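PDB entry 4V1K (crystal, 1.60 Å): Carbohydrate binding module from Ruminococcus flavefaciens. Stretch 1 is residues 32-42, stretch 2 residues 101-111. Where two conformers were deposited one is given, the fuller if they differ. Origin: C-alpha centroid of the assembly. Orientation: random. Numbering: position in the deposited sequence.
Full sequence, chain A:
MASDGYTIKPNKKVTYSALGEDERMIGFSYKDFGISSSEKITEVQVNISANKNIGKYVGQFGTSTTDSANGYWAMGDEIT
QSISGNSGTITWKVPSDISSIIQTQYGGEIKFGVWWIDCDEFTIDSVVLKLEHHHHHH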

ATOM      1  N   ASP A  32      -0.543  11.500  -6.749  1.00 20.01           N
ATOM      2  CA  ASP A  32      -0.807  10.736  -7.965  1.00 21.37           C
ATOM      3  C   ASP A  32      -2.265  10.272  -8.054  1.00 21.82           C
ATOM      4  O   ASP A  32      -2.769  10.009  -9.174  1.00 24.19           O
ATOM      5  N   PHE A  33      -2.935  10.187  -6.900  1.00 20.35           N
ATOM      6  CA  PHE A  33      -4.340   9.755  -6.859  1.00 21.62           C
ATOM      7  C   PHE A  33      -5.332  10.891  -7.115  1.00 23.13           C
ATOM      8  O   PHE A  33      -6.437  10.641  -7.577  1.00 27.63           O
ATOM      9  N   GLY A  34      -4.975  12.122  -6.756  1.00 24.94           N
ATOM     10  CA  GLY A  34      -5.881  13.263  -6.888  1.00 29.51           C
ATOM     11  C   GLY A  34      -6.814  13.479  -5.704  1.00 29.64           C
ATOM     12  O   GLY A  34      -7.791  14.210  -5.822  1.00 34.81           O
ATOM     13  N   ILE A  35      -6.496  12.825  -4.587  1.00 27.43           N
ATOM     14  CA  ILE A  35      -7.240  12.910  -3.326  1.00 25.40           C
ATOM     15  C   ILE A  35      -7.203  14.301  -2.692  1.00 25.05           C
ATOM     16  O   ILE A  35      -6.152  14.955  -2.680  1.00 28.05           O
ATOM     17  N   SER A  36      -8.352  14.740  -2.171  1.00 25.12           N
ATOM     18  CA  SER A  36      -8.459  15.989  -1.421  1.00 25.08           C
ATOM     19  C   SER A  36      -8.152  15.758   0.070  1.00 24.66           C
ATOM     20  O   SER A  36      -8.405  14.682   0.625  1.00 27.24           O
ATOM     21  N   SER A  37      -7.650  16.781   0.732  1.00 23.47           N
ATOM     22  CA  SER A  37      -7.362  16.679   2.159  1.00 25.23           C
ATOM     23  C   SER A  37      -8.654  16.638   3.006  1.00 24.31           C
ATOM     24  O   SER A  37      -8.600  16.349   4.183  1.00 26.59           O
ATOM     25  N   SER A  38      -9.814  16.889   2.404  1.00 24.81           N
ATOM     26  CA  SER A  38     -11.109  16.724   3.119  1.00 25.74           C
ATOM     27  C   SER A  38     -11.521  15.258   3.286  1.00 25.66           C
ATOM     28  O   SER A  38     -12.378  14.941   4.095  1.00 34.05           O
ATOM     29  N   GLU A  39     -10.882  14.373   2.529  1.00 25.46           N
ATOM     30  CA  GLU A  39     -11.309  12.976   2.433  1.00 24.66           C
ATOM     31  C   GLU A  39     -10.575  12.065   3.449  1.00 22.07           C
ATOM     32  O   GLU A  39      -9.422  12.294   3.732  1.00 31.32           O
ATOM     33  N   LYS A  40     -11.292  11.077   4.021  1.00 24.32           N
ATOM     34  CA  LYS A  40     -10.756  10.114   5.009  0.50 25.17           C
ATOM     35  C   LYS A  40     -10.601   8.729   4.373  1.00 23.28           C
ATOM     36  O   LYS A  40     -11.591   8.181   3.882  1.00 23.66           O
ATOM     37  N   ILE A  41      -9.393   8.177   4.379  1.00 19.95           N
ATOM     38  CA  ILE A  41      -9.102   6.871   3.771  1.00 19.22           C
ATOM     39  C   ILE A  41      -9.461   5.780   4.796  1.00 20.59           C
ATOM     40  O   ILE A  41      -8.940   5.773   5.922  1.00 23.68           O
ATOM     41  N   THR A  42     -10.312   4.842   4.379  1.00 18.96           N
ATOM     42  CA  THR A  42     -10.737   3.726   5.217  0.50 20.76           C
ATOM     43  C   THR A  42     -10.061   2.409   4.862  1.00 19.53           C
ATOM     44  O   THR A  42      -9.931   1.515   5.717  1.00 19.51           O
ATOM     45  N   ILE A 101      -5.060  11.270  10.619  1.00 20.06           N
ATOM     46  CA  ILE A 101      -3.832  12.067  10.526  1.00 18.68           C
ATOM     47  C   ILE A 101      -2.989  11.756   9.283  1.00 18.21           C
ATOM     48  O   ILE A 101      -1.875  12.285   9.151  1.00 18.00           O
ATOM     49  N   ILE A 102      -3.523  10.988   8.336  1.00 16.65           N
ATOM     50  CA  ILE A 102      -2.782  10.797   7.064  1.00 16.07           C
ATOM     51  C   ILE A 102      -2.470  12.155   6.401  1.00 16.33           C
ATOM     52  O   ILE A 102      -3.375  13.036   6.276  1.00 18.11           O
ATOM     53  N   GLN A 103      -1.218  12.268   5.926  1.00 15.50           N
ATOM     54  CA  GLN A 103      -0.772  13.468   5.237  1.00 15.93           C
ATOM     55  C   GLN A 103      -0.746  13.194   3.737  1.00 16.84           C
ATOM     56  O   GLN A 103       0.134  12.508   3.226  1.00 18.05           O
ATOM     57  N   THR A 104      -1.753  13.706   3.028  1.00 16.24           N
ATOM     58  CA  THR A 104      -1.799  13.585   1.563  1.00 17.32           C
ATOM     59  C   THR A 104      -1.085  14.709   0.814  1.00 18.94           C
ATOM     60  O   THR A 104      -0.851  14.605  -0.414  1.00 22.67           O
ATOM     61  N   GLN A 105      -0.719  15.762   1.533  1.00 18.08           N
ATOM     62  CA  GLN A 105      -0.103  16.955   0.943  1.00 19.19           C
ATOM     63  C   GLN A 105       1.422  16.946   1.088  1.00 19.19           C
ATOM     64  O   GLN A 105       1.998  16.133   1.835  1.00 18.33           O
ATOM     65  N   TYR A 106       2.068  17.864   0.368  1.00 18.62           N
ATOM     66  CA  TYR A 106       3.499  18.172   0.573  1.00 19.17           C
ATOM     67  C   TYR A 106       4.412  16.950   0.335  1.00 19.64           C
ATOM     68  O   TYR A 106       5.479  16.838   0.913  1.00 21.53           O
ATOM     69  N   GLY A 107       3.986  16.087  -0.588  1.00 17.80           N
ATOM     70  CA  GLY A 107       4.740  14.899  -0.994  1.00 19.48           C
ATOM     71  C   GLY A 107       4.446  13.640  -0.162  1.00 17.15           C
ATOM     72  O   GLY A 107       5.170  12.641  -0.293  1.00 17.79           O
ATOM     73  N   GLY A 108       3.428  13.677   0.722  1.00 16.15           N
ATOM     74  CA  GLY A 108       3.075  12.500   1.494  1.00 15.15           C
ATOM     75  C   GLY A 108       2.881  11.264   0.621  1.00 16.39           C
ATOM     76  O   GLY A 108       2.372  11.364  -0.513  1.00 16.44           O
ATOM     77  N   GLU A 109       3.209  10.105   1.193  1.00 15.86           N
ATOM     78  CA  GLU A 109       3.159   8.822   0.503  1.00 16.31           C
ATOM     79  C   GLU A 109       2.439   7.727   1.310  1.00 15.05           C
ATOM     80  O   GLU A 109       2.512   7.703   2.553  1.00 16.07           O
ATOM     81  N   ILE A 110       1.864   6.770   0.565  1.00 16.64           N
ATOM     82  CA  ILE A 110       1.499   5.467   1.062  1.00 16.64           C
ATOM     83  C   ILE A 110       2.596   4.491   0.652  1.00 17.37           C
ATOM     84  O   ILE A 110       3.082   4.522  -0.498  1.00 18.61           O
ATOM     85  N   LYS A 111       3.005   3.638   1.589  1.00 15.84           N
ATOM     86  CA  LYS A 111       4.115   2.677   1.381  1.00 17.11           C
ATOM     87  C   LYS A 111       3.631   1.229   1.587  1.00 16.02           C
ATOM     88  O   LYS A 111       2.994   0.910   2.598  1.00 18.02           O
TER

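Residues 32-42 and 101-111 meet along a modest interface that buries 301 Å² in total, counting both sides. No direct hydrogen bond crosses it; the contact rests on side-chain packing, on one water that bridges the stretches and on a second, more weakly placed water near both.

Asp32 lies out of reach, and the packing begins at Phe33, a buried residue whose CA-to-CB bond points toward stretch 2. With chi1 in the m well and chi2 at 83°, its ring meets Ile110 obliquely, Phe33 CE1 lying 4.3 Å from Ile110 CG2. Ile110 (t, p) also points inward, from the strand that begins at Glu109. Gly34 makes no contact; its phi/psi of 87/15 would jam a CB against the carbonyl oxygen of Phe33.

Ile35 turns back toward stretch 2 in an extended t, t conformation and places its CG2 methyl 3.8 Å from Thr104 CG2. Thr104, in the p rotamer, gives up more area to the other stretch than any other residue here, 68 Å². Its methyl packs on Ile35 while its hydroxyl serves a polar link: water 1 donates to Ile35 O at 2.8 Å and lies 2.8 Å from Thr104 OG1, hydrogen-bonded to both.

Ser36 points away and helps to brace the type I turn that runs from Ser36 to Glu39. Glu39 N donates to Ser36 O at 3.1 Å, and Ser36 N returns a bond to the side chain, Glu39 OE1, at 3.0 Å; the hydroxyls Ser36 OG and Ser38 OG are also hydrogen-bonded, 3.0 Å apart. Within this turn Ser37 (p) faces stretch 2. Its CA approaches Thr104 OG1 to 4.0 Å, and its CB lies 3.6 Å from Gln105 NE2, a van der Waals approach. Gln105 leaves its backbone sideways, but its m, t side chain brings the amide end nearer, while its own backbone is held by a bond from Gln105 N to Gln103 OE1 at 3.0 Å.

Beyond the turn, Glu39 points sideways and Lys40 away, so neither side chain touches stretch 2. The backbone still takes part: water 2 lies 3.2 Å from Ile102 O and, in a weak bond, 3.5 Å from Glu39 O, with more acceptors in reach than it has protons. Ile41, buried at the start of its strand, points inward again. Both it and Ile102 adopt m, t rotamers that extend their delta methyls toward each other, and Ile41 CD1 meets Ile102 CD1 at 4.2 Å, an apolar contact across CA atoms 8.1 Å apart. Thr42 then points away, leaving the interface.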

ATOM      1  CB  ASP A  32       0.091   9.512  -8.091  1.00 23.86           C
ATOM      2  CG  ASP A  32       1.590   9.856  -8.352  1.00 27.59           C
ATOM      3  OD1 ASP A  32       1.994  11.017  -8.385  1.00 35.54           O
ATOM      4  OD2 ASP A  32       2.369   8.897  -8.530  1.00 37.04           O
ATOM      5  CB  PHE A  33      -4.686   9.159  -5.495  1.00 19.34           C
ATOM      6  CG  PHE A  33      -3.983   7.859  -5.183  1.00 19.16           C
ATOM      7  CD1 PHE A  33      -2.681   7.858  -4.669  1.00 20.23           C
ATOM      8  CD2 PHE A  33      -4.619   6.641  -5.380  1.00 20.97           C
ATOM      9  CE1 PHE A  33      -2.024   6.670  -4.386  1.00 20.77           C
ATOM     10  CE2 PHE A  33      -3.985   5.454  -5.059  1.00 21.14           C
ATOM     11  CZ  PHE A  33      -2.688   5.459  -4.578  1.00 21.55           C
ATOM     12  CB  ILE A  35      -6.780  11.799  -2.323  1.00 23.28           C
ATOM     13  CG1 ILE A  35      -7.639  11.780  -1.063  1.00 24.88           C
ATOM     14  CG2 ILE A  35      -5.317  11.926  -1.947  1.00 25.29           C
ATOM     15  CD1 ILE A  35      -7.474  10.521  -0.242  1.00 24.63           C
ATOM     16  CB  SER A  36      -9.900  16.554  -1.537  1.00 31.53           C
ATOM     17  OG  SER A  36     -10.155  17.588  -0.591  1.00 32.24           O
ATOM     18  CB  SER A  37      -6.443  17.819   2.591  1.00 27.92           C
ATOM     19  OG  SER A  37      -7.071  19.071   2.425  1.00 25.49           O
ATOM     20  CB  SER A  38     -12.232  17.469   2.392  1.00 29.69           C
ATOM     21  OG  SER A  38     -12.512  16.891   1.130  1.00 32.15           O
ATOM     22  CB  GLU A  39     -11.190  12.521   0.964  1.00 26.33           C
ATOM     23  CG  GLU A  39     -12.142  13.337   0.088  1.00 30.25           C
ATOM     24  CD  GLU A  39     -12.011  13.133  -1.382  1.00 31.17           C
ATOM     25  OE1 GLU A  39     -10.879  13.156  -1.922  1.00 33.02           O
ATOM     26  OE2 GLU A  39     -13.073  13.013  -2.008  1.00 38.03           O
ATOM     27  CB  LYS A  40     -11.748  10.012   6.174  0.50 29.94           C
ATOM     28  CG  LYS A  40     -11.260   9.324   7.445  0.50 35.54           C
ATOM     29  CD  LYS A  40     -10.706  10.315   8.477  0.50 41.22           C
ATOM     30  CE  LYS A  40     -11.360  10.166   9.853  0.50 45.99           C
ATOM     31  NZ  LYS A  40     -10.866   9.028  10.685  0.50 42.93           N
ATOM     32  CB  ILE A  41      -7.626   6.772   3.343  1.00 21.26           C
ATOM     33  CG1 ILE A  41      -7.291   7.836   2.278  1.00 21.35           C
ATOM     34  CG2 ILE A  41      -7.303   5.356   2.832  1.00 21.67           C
ATOM     35  CD1 ILE A  41      -5.808   8.056   2.104  1.00 23.96           C
ATOM     36  CB  THR A  42     -12.264   3.525   5.130  0.50 22.55           C
ATOM     37  OG1 THR A  42     -12.684   3.480   3.761  0.50 24.18           O
ATOM     38  CG2 THR A  42     -12.976   4.662   5.831  0.50 23.80           C
ATOM     39  CB  ILE A 101      -2.956  11.957  11.796  1.00 20.91           C
ATOM     40  CG1 ILE A 101      -2.594  10.507  12.069  1.00 22.23           C
ATOM     41  CG2 ILE A 101      -3.642  12.644  12.981  1.00 25.79           C
ATOM     42  CD1 ILE A 101      -1.537  10.295  13.129  1.00 26.97           C
ATOM     43  CB  ILE A 102      -3.513   9.838   6.092  1.00 15.79           C
ATOM     44  CG1 ILE A 102      -3.425   8.402   6.634  1.00 18.04           C
ATOM     45  CG2 ILE A 102      -2.953   9.906   4.673  1.00 16.86           C
ATOM     46  CD1 ILE A 102      -4.225   7.351   5.881  1.00 19.00           C
ATOM     47  CB  GLN A 103       0.625  13.900   5.729  1.00 17.57           C
ATOM     48  CG  GLN A 103       1.213  15.069   4.945  1.00 19.93           C
ATOM     49  CD  GLN A 103       0.377  16.327   5.050  1.00 24.32           C
ATOM     50  OE1 GLN A 103      -0.687  16.415   4.445  1.00 26.02           O
ATOM     51  NE2 GLN A 103       0.887  17.343   5.778  1.00 31.92           N
ATOM     52  CB  THR A 104      -3.256  13.531   1.042  1.00 19.63           C
ATOM     53  OG1 THR A 104      -3.961  14.730   1.379  1.00 21.97           O
ATOM     54  CG2 THR A 104      -3.981  12.333   1.609  1.00 23.72           C
ATOM     55  CB  GLN A 105      -0.638  18.197   1.659  1.00 21.94           C
ATOM     56  CG  GLN A 105      -2.168  18.282   1.729  1.00 24.16           C
ATOM     57  CD  GLN A 105      -2.662  19.600   2.279  1.00 27.29           C
ATOM     58  OE1 GLN A 105      -2.360  20.651   1.742  1.00 30.69           O
ATOM     59  NE2 GLN A 105      -3.435  19.547   3.354  1.00 30.32           N
ATOM     60  CB  TYR A 106       3.739  18.850   1.960  1.00 20.72           C
ATOM     61  CG  TYR A 106       2.785  19.997   2.174  1.00 23.42           C
ATOM     62  CD1 TYR A 106       2.797  21.091   1.300  1.00 25.66           C
ATOM     63  CD2 TYR A 106       1.855  20.003   3.224  1.00 26.31           C
ATOM     64  CE1 TYR A 106       1.892  22.144   1.437  1.00 25.53           C
ATOM     65  CE2 TYR A 106       0.957  21.064   3.380  1.00 27.77           C
ATOM     66  CZ  TYR A 106       0.974  22.132   2.488  1.00 26.32           C
ATOM     67  OH  TYR A 106       0.046  23.185   2.594  1.00 28.58           O
ATOM     68  CB  GLU A 109       4.585   8.289   0.217  1.00 18.06           C
ATOM     69  CG  GLU A 109       5.388   9.137  -0.756  1.00 20.38           C
ATOM     70  CD  GLU A 109       6.743   8.590  -1.115  1.00 24.76           C
ATOM     71  OE1 GLU A 109       7.045   7.417  -0.799  1.00 31.49           O
ATOM     72  OE2 GLU A 109       7.501   9.338  -1.788  1.00 31.26           O
ATOM     73  CB  ILE A 110       0.076   5.035   0.554  1.00 17.81           C
ATOM     74  CG1 ILE A 110      -0.352   3.686   1.131  1.00 19.45           C
ATOM     75  CG2 ILE A 110       0.005   4.963  -0.980  1.00 19.78           C
ATOM     76  CD1 ILE A 110      -0.674   3.711   2.593  1.00 20.72           C
ATOM     77  CB  LYS A 111       5.295   3.015   2.302  1.00 19.89           C
ATOM     78  CG  LYS A 111       5.866   4.410   2.057  1.00 24.06           C
ATOM     79  CD  LYS A 111       7.364   4.421   1.924  1.00 31.99           C
ATOM     80  CE  LYS A 111       7.882   5.830   1.810  1.00 35.57           C
ATOM     81  NZ  LYS A 111       8.982   5.879   0.814  1.00 44.10           N
TER
HETATM   82  O   HOH W   1      -4.449  16.305  -0.841  1.00 28.39           O
HETATM   83  O   HOH W   2      -6.155  12.160   4.899  1.00 37.68           O